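Local atomic coordinates of proline dipeptidase (Streptococcus pneumoniae, PDB entry 3PN9), a protein that is the N-terminal domain of a proline dipeptidase, an enzyme that probably hydrolyses dipeptides with a C-terminal proline using a catalytic domain absent from this chain. Residues 28-33 and 131-135; 54-60 and 72-78; 85-89 and 114-120. All blocks are in the same frame, centred on the assembly; numbering follows the deposited sequence.

Interaction 1: residues 28-33 and 131-135; sequences VTINYL and IQRMR
Thr29 OG1 meets Arg135 through a water and is gripped by a second partner outside the contact. The water donates to Thr29 OG1 (2.7 Å from the water oxygen) and accepts from Arg135 NH2 at 2.8 Å. Thr29 OG1 is also hydrogen-bonded to the carboxylate of Glu103, so this buried hydroxyl is satisfied. The guanidinium of Arg135 lies over one face of the Tyr32 ring. Its CZ is 4.0 Å from the ring centroid, 19° off the ring normal, which makes a cation-pi contact. The two planes are 31° apart, and NH1 comes down toward the rim, 3.4 Å from Tyr32 CD1. The extended run from CG to NE lets Arg135 slide past the tyrosine in the reverse direction. Its CG then touches the same ring off-centre, near the hydroxyl end. The Tyr32 side chain leaves its helix toward helix 128-134, with CG anti to the backbone N (chi1 173°). Met134, a selenomethionine here, bends at chi3. Its SE approaches the ring obliquely, 4.1 Å from Tyr32 CE2, and lies 4.0 Å from Leu33 CD2. Deeper in, Thr29 CG2 and Ile131 CG2 meet tip to tip at 3.9 Å. Lys6 makes another cation-pi contact with Tyr32. The contact thus joins helix 27-34 to the last helix of a creatinase/prolidase N-terminal domain through cation-pi and Met-aromatic pairs.

Interaction 2: residues 54-60 and 72-78; sequences EPLLFVP and SFPVVGY
Leu57 and Val76 hold the two strands together by their backbones. Leu57 N donates to Pro74 O at 2.9 Å, and Val76 N donates to Leu57 O at 3.0 Å. Val59 N then donates to Val76 O at 2.9 Å. A last bond, from Tyr78 N to Val59 O, is weak and bent. The alternation is that of parallel strands, with Leu57 beside Val75 and Phe58 beside Val76. Side chains pack on both faces of the pair. On one, Leu56 CD1 reaches Val76 CG2 at 3.6 Å, and the Phe58 ring lies against Val76 CG1. Phe58 CZ also meets Tyr78 CD2 at 3.5 Å; the planes of the two rings are nearly parallel, 10° apart, but the rings are so offset that little of one lies over the other. On the other face, Leu57 CB and Val59 CG2 touch the two methyls of Val75. Ahead of the strands, Pro55 CB sits over the centre of the Phe73 ring, 4.0 Å from its centroid, in a CH-pi contact. Leu57 CB meets that ring at its edge. Phe73 CG stands between its backbone N and carbonyl carbon (chi1 46°), which lays one ring face against Pro55. Farther out, helix 84-91 packs on Phe58, while helix 64-70 packs on Leu57 and Val75. Gln44 N bonds Tyr78 OH. Strand 56-60, helix 64-70 and strand 75-78 together form a beta-alpha-beta crossover.

Interaction 3: residues 85-89 and 114-120; sequences WQKIK and GLKTVFE
Trp85 of helix 84-91 is a knob in a hole formed by Gly114, Leu115, Thr117 and Val118 of helix 109-118. It is a helix-helix contact within the alpha/beta N-terminal domain of the creatinase/prolidase family. The axes of the two short helical segments come within 9.0 Å and run in similar directions, 38° apart. The aromatic part comes first. Gly114 CA lies over the centre of the six-membered ring of Trp85, 3.5 Å from its centroid, in a CH-pi contact. Glycine has no side chain, and the backbone itself is pressed against the indole. Trp85 CG stands anti to its own carbonyl carbon (chi1 -44°), which brings one ring face against the backbone at Gly114. Val118 CG2 meets the indole at its edge, while Leu115 CD2 touches Trp85 CZ3 at 4.2 Å. The aliphatic part follows. Ile88 CG2 packs on Val118 CG1 at 3.8 Å, the two side chains crossing at about a right angle. Behind them, Ile88 continues onto Phe46 and Phe48 of strand 46-50, so this helix pair lies against the sheet. The polar part lies at the C-terminal end of helix 109-118. Lys89 is fully extended and runs alongside this end. Its NZ forms a salt bridge with Glu120 OE1, on the anti side and 23° out of the carboxylate plane. The modelled 2.5 Å between Lys89 NZ and Glu120 OE1 is short, and its exact length is doubtful. The same Lys89 NZ donates to Thr117 O at 3.2 Å, nearly along the C=O axis. Two groups of the second segment therefore hold the ammonium. Thr117 also turns its hydroxyl back onto its own helix. Thr117 OG1 donates to Gly114 O at 2.8 Å, in the carbonyl plane, and that oxygen also accepts from Thr117 N.

In the fold
All three interactions belong to one creatinase/prolidase N-terminal domain, built on a mixed sheet. Interaction 1 pairs helices 27-34 and 128-134, and along the chain it encloses the other two. Interaction 2 pairs sheet strands 56-60 and 75-78 and closes before interaction 3 opens. Interactions 1 and 3 lie on opposite sides of the chain's centre, with their centres about 23 Å apart. Interactions 2 and 3 have centres about 15 Å apart and touch: Phe58 and Val76 pack on Lys87, and Phe58 on Ile88. Helix 84-91, which follows strand 75-78, carries this link. The last helix of the chain thus packs on helix 27-34, while helix 84-91 lies against the sheet.

Interaction 1: residues 28-33 and 131-135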
# COMPACT_ATOMS: atom_id res chain seq x y z
N VAL A 28 8.82 -8.51 -24.42
CA VAL A 28 8.77 -9.69 -23.49
C VAL A 28 8.07 -9.34 -22.20
O VAL A 28 7.20 -10.08 -21.74
CB VAL A 28 10.18 -10.30 -23.28
CG1 VAL A 28 10.14 -11.40 -22.13
CG2 VAL A 28 10.71 -10.97 -24.59
N THR A 29 8.34 -8.17 -21.62
CA THR A 29 7.65 -7.81 -20.40
C THR A 29 6.19 -7.50 -20.68
O THR A 29 5.27 -7.83 -19.87
CB THR A 29 8.31 -6.57 -19.72
OG1 THR A 29 9.71 -6.77 -19.64
CG2 THR A 29 7.68 -6.30 -18.35
N ILE A 30 5.93 -6.80 -21.80
CA ILE A 30 4.56 -6.53 -22.09
C ILE A 30 3.74 -7.83 -22.23
O ILE A 30 2.60 -7.93 -21.75
CB ILE A 30 4.50 -5.73 -23.50
CG1 ILE A 30 5.08 -4.30 -23.22
CG2 ILE A 30 2.99 -5.67 -23.92
CD1 ILE A 30 5.21 -3.34 -24.53
N ASN A 31 4.33 -8.80 -22.92
CA ASN A 31 3.61 -10.08 -23.05
C ASN A 31 3.41 -10.80 -21.69
O ASN A 31 2.26 -11.30 -21.34
CB ASN A 31 4.43 -10.98 -23.98
CG ASN A 31 3.71 -12.33 -24.18
OD1 ASN A 31 2.52 -12.34 -24.38
ND2 ASN A 31 4.43 -13.43 -24.13
N TYR A 32 4.46 -10.73 -20.88
CA TYR A 32 4.37 -11.28 -19.46
C TYR A 32 3.20 -10.65 -18.65
O TYR A 32 2.41 -11.35 -17.99
CB TYR A 32 5.71 -11.01 -18.75
CG TYR A 32 5.69 -11.35 -17.26
CD1 TYR A 32 5.50 -12.71 -16.85
CD2 TYR A 32 5.84 -10.37 -16.32
CE1 TYR A 32 5.50 -13.08 -15.42
CE2 TYR A 32 5.85 -10.69 -14.92
CZ TYR A 32 5.67 -12.04 -14.52
OH TYR A 32 5.71 -12.30 -13.20
N LEU A 33 3.03 -9.30 -18.75
CA LEU A 33 2.00 -8.63 -18.03
C LEU A 33 0.64 -8.74 -18.70
O LEU A 33 -0.33 -8.61 -18.04
CB LEU A 33 2.34 -7.15 -17.82
CG LEU A 33 3.68 -6.87 -17.14
CD1 LEU A 33 4.13 -5.35 -17.22
CD2 LEU A 33 3.59 -7.33 -15.62
N ILE A 131 10.04 -5.95 -11.74
CA ILE A 131 9.47 -6.97 -12.58
C ILE A 131 10.30 -8.30 -12.39
O ILE A 131 9.73 -9.38 -12.44
CB ILE A 131 9.66 -6.57 -14.14
CG1 ILE A 131 8.90 -5.26 -14.52
CG2 ILE A 131 9.41 -7.78 -15.17
CD1 ILE A 131 7.53 -5.27 -14.20
N GLN A 132 11.61 -8.23 -12.29
CA GLN A 132 12.37 -9.45 -12.00
C GLN A 132 11.85 -10.12 -10.66
O GLN A 132 11.79 -11.31 -10.59
CB GLN A 132 13.87 -9.18 -11.80
CG GLN A 132 14.44 -8.73 -13.21
CD GLN A 132 15.89 -8.28 -13.07
OE1 GLN A 132 16.25 -7.55 -12.18
NE2 GLN A 132 16.70 -8.67 -14.03
N ARG A 133 11.54 -9.32 -9.65
CA ARG A 133 10.97 -9.84 -8.37
C ARG A 133 9.63 -10.47 -8.60
O ARG A 133 9.30 -11.59 -8.08
CB ARG A 133 10.91 -8.63 -7.31
CG ARG A 133 10.54 -9.06 -5.87
CD ARG A 133 10.05 -7.83 -4.96
NE ARG A 133 10.85 -6.66 -5.25
CZ ARG A 133 10.46 -5.40 -5.02
NH1 ARG A 133 9.22 -5.09 -4.44
NH2 ARG A 133 11.28 -4.45 -5.41
N MSE A 134 8.83 -9.88 -9.52
CA MSE A 134 7.53 -10.45 -9.72
C MSE A 134 7.58 -11.86 -10.32
O MSE A 134 6.66 -12.74 -10.10
CB MSE A 134 6.75 -9.51 -10.76
CG MSE A 134 5.37 -9.86 -10.74
SE MSE A 134 4.39 -8.34 -11.85
CE MSE A 134 5.15 -6.88 -11.15
N ARG A 135 8.59 -12.10 -11.15
CA ARG A 135 8.75 -13.44 -11.74
C ARG A 135 9.18 -14.51 -10.70
O ARG A 135 9.11 -15.68 -11.05
CB ARG A 135 9.85 -13.40 -12.80
CG ARG A 135 9.41 -12.51 -13.98
CD ARG A 135 10.49 -12.54 -15.11
NE ARG A 135 10.23 -11.65 -16.28
CZ ARG A 135 9.45 -12.03 -17.27
NH1 ARG A 135 8.80 -13.24 -17.27
NH2 ARG A 135 9.35 -11.22 -18.32
O HOH W 1 11.06 -9.11 -19.15

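Interaction 2: residues 54-60 and 72-78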
# COMPACT_ATOMS: atom_id res chain seq x y z
N GLU A 54 -7.10 2.98 -15.61
CA GLU A 54 -6.73 1.76 -16.36
C GLU A 54 -5.48 2.00 -17.22
O GLU A 54 -5.21 3.17 -17.59
CB GLU A 54 -7.84 1.38 -17.35
CG GLU A 54 -8.91 0.48 -16.71
CD GLU A 54 -9.86 -0.15 -17.83
OE1 GLU A 54 -9.84 -1.41 -18.12
OE2 GLU A 54 -10.53 0.69 -18.42
N PRO A 55 -4.77 0.92 -17.61
CA PRO A 55 -3.52 1.19 -18.37
C PRO A 55 -3.86 1.60 -19.85
O PRO A 55 -5.02 1.51 -20.29
CB PRO A 55 -2.90 -0.18 -18.49
CG PRO A 55 -3.50 -1.02 -17.37
CD PRO A 55 -4.90 -0.47 -17.13
N LEU A 56 -2.84 1.99 -20.61
CA LEU A 56 -3.02 2.29 -22.05
C LEU A 56 -1.99 1.45 -22.76
O LEU A 56 -0.76 1.58 -22.50
CB LEU A 56 -2.79 3.84 -22.26
CG LEU A 56 -2.49 4.14 -23.80
CD1 LEU A 56 -3.91 3.95 -24.43
CD2 LEU A 56 -2.05 5.57 -23.85
N LEU A 57 -2.40 0.67 -23.73
CA LEU A 57 -1.40 -0.02 -24.50
C LEU A 57 -1.24 0.78 -25.83
O LEU A 57 -2.23 0.97 -26.57
CB LEU A 57 -1.88 -1.45 -24.78
CG LEU A 57 -1.00 -2.34 -25.72
CD1 LEU A 57 0.58 -2.37 -25.43
CD2 LEU A 57 -1.60 -3.78 -25.79
N PHE A 58 -0.01 1.19 -26.14
CA PHE A 58 0.22 2.02 -27.37
C PHE A 58 0.99 1.19 -28.38
O PHE A 58 2.04 0.68 -28.02
CB PHE A 58 1.05 3.25 -26.96
CG PHE A 58 1.33 4.20 -28.15
CD1 PHE A 58 0.36 5.12 -28.57
CD2 PHE A 58 2.54 4.09 -28.85
CE1 PHE A 58 0.67 6.03 -29.69
CE2 PHE A 58 2.86 4.95 -29.93
CZ PHE A 58 1.95 5.91 -30.33
N VAL A 59 0.50 1.05 -29.63
CA VAL A 59 1.09 0.09 -30.56
C VAL A 59 1.08 0.70 -32.01
O VAL A 59 0.33 1.66 -32.21
CB VAL A 59 0.29 -1.22 -30.64
CG1 VAL A 59 0.37 -1.99 -29.20
CG2 VAL A 59 -1.19 -0.98 -31.08
N PRO A 60 1.87 0.16 -32.93
CA PRO A 60 1.69 0.57 -34.39
C PRO A 60 0.27 0.27 -34.82
O PRO A 60 -0.35 -0.71 -34.38
CB PRO A 60 2.66 -0.38 -35.15
CG PRO A 60 3.74 -0.75 -34.07
CD PRO A 60 2.92 -0.87 -32.77
N SER A 72 -8.38 -5.83 -22.14
CA SER A 72 -9.71 -5.17 -22.00
C SER A 72 -9.55 -3.67 -21.74
O SER A 72 -10.53 -2.94 -21.79
CB SER A 72 -10.44 -5.81 -20.75
OG SER A 72 -9.58 -5.49 -19.65
N PHE A 73 -8.32 -3.16 -21.50
CA PHE A 73 -8.19 -1.72 -21.25
C PHE A 73 -7.85 -0.99 -22.63
O PHE A 73 -7.66 -1.68 -23.64
CB PHE A 73 -7.08 -1.46 -20.22
CG PHE A 73 -5.82 -2.23 -20.50
CD1 PHE A 73 -4.87 -1.77 -21.48
CD2 PHE A 73 -5.54 -3.41 -19.71
CE1 PHE A 73 -3.69 -2.54 -21.69
CE2 PHE A 73 -4.34 -4.16 -19.93
CZ PHE A 73 -3.42 -3.71 -20.92
N PRO A 74 -7.83 0.32 -22.66
CA PRO A 74 -7.70 1.06 -23.99
C PRO A 74 -6.38 0.77 -24.75
O PRO A 74 -5.28 0.57 -24.15
CB PRO A 74 -7.74 2.57 -23.60
CG PRO A 74 -8.60 2.57 -22.27
CD PRO A 74 -8.10 1.23 -21.53
N VAL A 75 -6.49 0.72 -26.07
CA VAL A 75 -5.39 0.48 -26.98
C VAL A 75 -5.46 1.73 -27.93
O VAL A 75 -6.56 2.08 -28.37
CB VAL A 75 -5.57 -0.83 -27.78
CG1 VAL A 75 -4.52 -0.96 -28.92
CG2 VAL A 75 -5.43 -2.09 -26.83
N VAL A 76 -4.32 2.36 -28.21
CA VAL A 76 -4.23 3.46 -29.18
C VAL A 76 -3.11 3.08 -30.17
O VAL A 76 -2.03 2.55 -29.74
CB VAL A 76 -3.90 4.78 -28.48
CG1 VAL A 76 -3.38 5.95 -29.55
CG2 VAL A 76 -5.13 5.22 -27.61
N GLY A 77 -3.35 3.30 -31.48
CA GLY A 77 -2.38 2.94 -32.48
C GLY A 77 -1.84 4.20 -33.19
O GLY A 77 -2.35 5.32 -32.99
N TYR A 78 -0.74 4.06 -33.94
CA TYR A 78 -0.26 5.26 -34.69
C TYR A 78 0.22 4.80 -36.04
O TYR A 78 0.72 3.69 -36.16
CB TYR A 78 0.80 6.10 -33.95
CG TYR A 78 2.19 5.50 -34.08
CD1 TYR A 78 3.16 6.11 -34.93
CD2 TYR A 78 2.56 4.32 -33.34
CE1 TYR A 78 4.49 5.56 -35.05
CE2 TYR A 78 3.84 3.76 -33.46
CZ TYR A 78 4.81 4.38 -34.32
OH TYR A 78 6.07 3.84 -34.38

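Interaction 3: residues 85-89 and 114-120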
# COMPACT_ATOMS: atom_id res chain seq x y z
N TRP A 85 5.55 10.20 -30.25
CA TRP A 85 5.65 10.93 -28.97
C TRP A 85 4.45 11.86 -28.76
O TRP A 85 3.96 11.97 -27.65
CB TRP A 85 6.97 11.69 -28.89
CG TRP A 85 8.08 10.74 -29.40
CD1 TRP A 85 8.87 10.90 -30.54
CD2 TRP A 85 8.49 9.45 -28.81
NE1 TRP A 85 9.73 9.82 -30.67
CE2 TRP A 85 9.56 8.94 -29.62
CE3 TRP A 85 8.11 8.74 -27.64
CZ2 TRP A 85 10.20 7.67 -29.37
CZ3 TRP A 85 8.75 7.49 -27.35
CH2 TRP A 85 9.75 6.94 -28.25
N GLN A 86 4.05 12.62 -29.82
CA GLN A 86 2.95 13.54 -29.64
C GLN A 86 1.71 12.78 -29.50
O GLN A 86 0.84 13.18 -28.75
CB GLN A 86 2.79 14.50 -30.91
CG GLN A 86 3.96 15.65 -30.77
CD GLN A 86 4.08 16.31 -29.37
OE1 GLN A 86 5.17 16.30 -28.76
NE2 GLN A 86 2.96 16.90 -28.86
N LYS A 87 1.60 11.67 -30.20
CA LYS A 87 0.37 10.93 -30.11
C LYS A 87 0.21 10.29 -28.65
O LYS A 87 -0.88 10.22 -28.07
CB LYS A 87 0.44 9.78 -31.13
CG LYS A 87 -0.84 8.98 -31.10
CD LYS A 87 -1.64 9.20 -32.35
CE LYS A 87 -2.96 8.54 -32.20
NZ LYS A 87 -3.47 8.41 -33.54
N ILE A 88 1.33 9.84 -28.09
CA ILE A 88 1.31 9.23 -26.70
C ILE A 88 0.93 10.36 -25.78
O ILE A 88 0.04 10.21 -24.93
CB ILE A 88 2.78 8.76 -26.35
CG1 ILE A 88 3.04 7.41 -27.10
CG2 ILE A 88 2.89 8.55 -24.79
CD1 ILE A 88 4.57 7.02 -27.17
N LYS A 89 1.60 11.52 -25.90
CA LYS A 89 1.30 12.59 -24.94
C LYS A 89 -0.18 13.02 -24.92
O LYS A 89 -0.75 13.33 -23.86
CB LYS A 89 2.18 13.79 -25.26
CG LYS A 89 2.13 14.87 -24.14
CD LYS A 89 3.19 15.95 -24.52
CE LYS A 89 3.34 16.87 -23.33
NZ LYS A 89 4.59 17.53 -23.65
N GLY A 114 12.74 10.10 -26.47
CA GLY A 114 11.34 10.33 -26.85
C GLY A 114 10.41 10.45 -25.64
O GLY A 114 9.55 11.33 -25.57
N LEU A 115 10.57 9.57 -24.61
CA LEU A 115 9.70 9.68 -23.44
C LEU A 115 9.93 10.94 -22.67
O LEU A 115 9.03 11.43 -21.98
CB LEU A 115 9.89 8.41 -22.51
CG LEU A 115 9.49 7.06 -23.17
CD1 LEU A 115 9.87 5.84 -22.18
CD2 LEU A 115 7.94 7.12 -23.27
N LYS A 116 11.17 11.47 -22.71
CA LYS A 116 11.40 12.79 -22.10
C LYS A 116 10.63 13.94 -22.80
O LYS A 116 10.38 14.97 -22.16
CB LYS A 116 12.91 13.11 -21.99
CG LYS A 116 13.53 12.26 -20.84
CD LYS A 116 14.98 12.45 -20.71
CE LYS A 116 15.18 13.68 -19.85
NZ LYS A 116 16.59 14.05 -20.11
N THR A 117 10.18 13.77 -24.03
CA THR A 117 9.31 14.82 -24.58
C THR A 117 7.88 14.57 -24.13
O THR A 117 7.06 15.48 -24.10
CB THR A 117 9.27 14.90 -26.10
OG1 THR A 117 8.62 13.75 -26.60
CG2 THR A 117 10.66 14.88 -26.68
N VAL A 118 7.56 13.31 -23.80
CA VAL A 118 6.19 13.05 -23.36
C VAL A 118 6.13 13.51 -21.90
O VAL A 118 5.13 14.11 -21.52
CB VAL A 118 5.85 11.55 -23.41
CG1 VAL A 118 4.52 11.20 -22.64
CG2 VAL A 118 5.96 10.94 -24.81
N PHE A 119 7.14 13.15 -21.06
CA PHE A 119 7.16 13.51 -19.65
C PHE A 119 8.29 14.51 -19.39
O PHE A 119 9.40 14.15 -18.96
CB PHE A 119 7.41 12.20 -18.75
CG PHE A 119 6.46 11.08 -19.09
CD1 PHE A 119 5.10 11.22 -18.81
CD2 PHE A 119 6.92 9.89 -19.67
CE1 PHE A 119 4.22 10.20 -19.04
CE2 PHE A 119 6.04 8.91 -19.94
CZ PHE A 119 4.67 9.03 -19.64
N GLU A 120 8.04 15.78 -19.65
CA GLU A 120 9.10 16.80 -19.72
C GLU A 120 9.71 17.16 -18.43
O GLU A 120 10.84 17.61 -18.43
CB GLU A 120 8.52 18.12 -20.32
CG GLU A 120 8.08 17.82 -21.75
CD GLU A 120 7.50 19.09 -22.47
OE1 GLU A 120 6.31 19.13 -22.78
OE2 GLU A 120 8.25 20.04 -22.67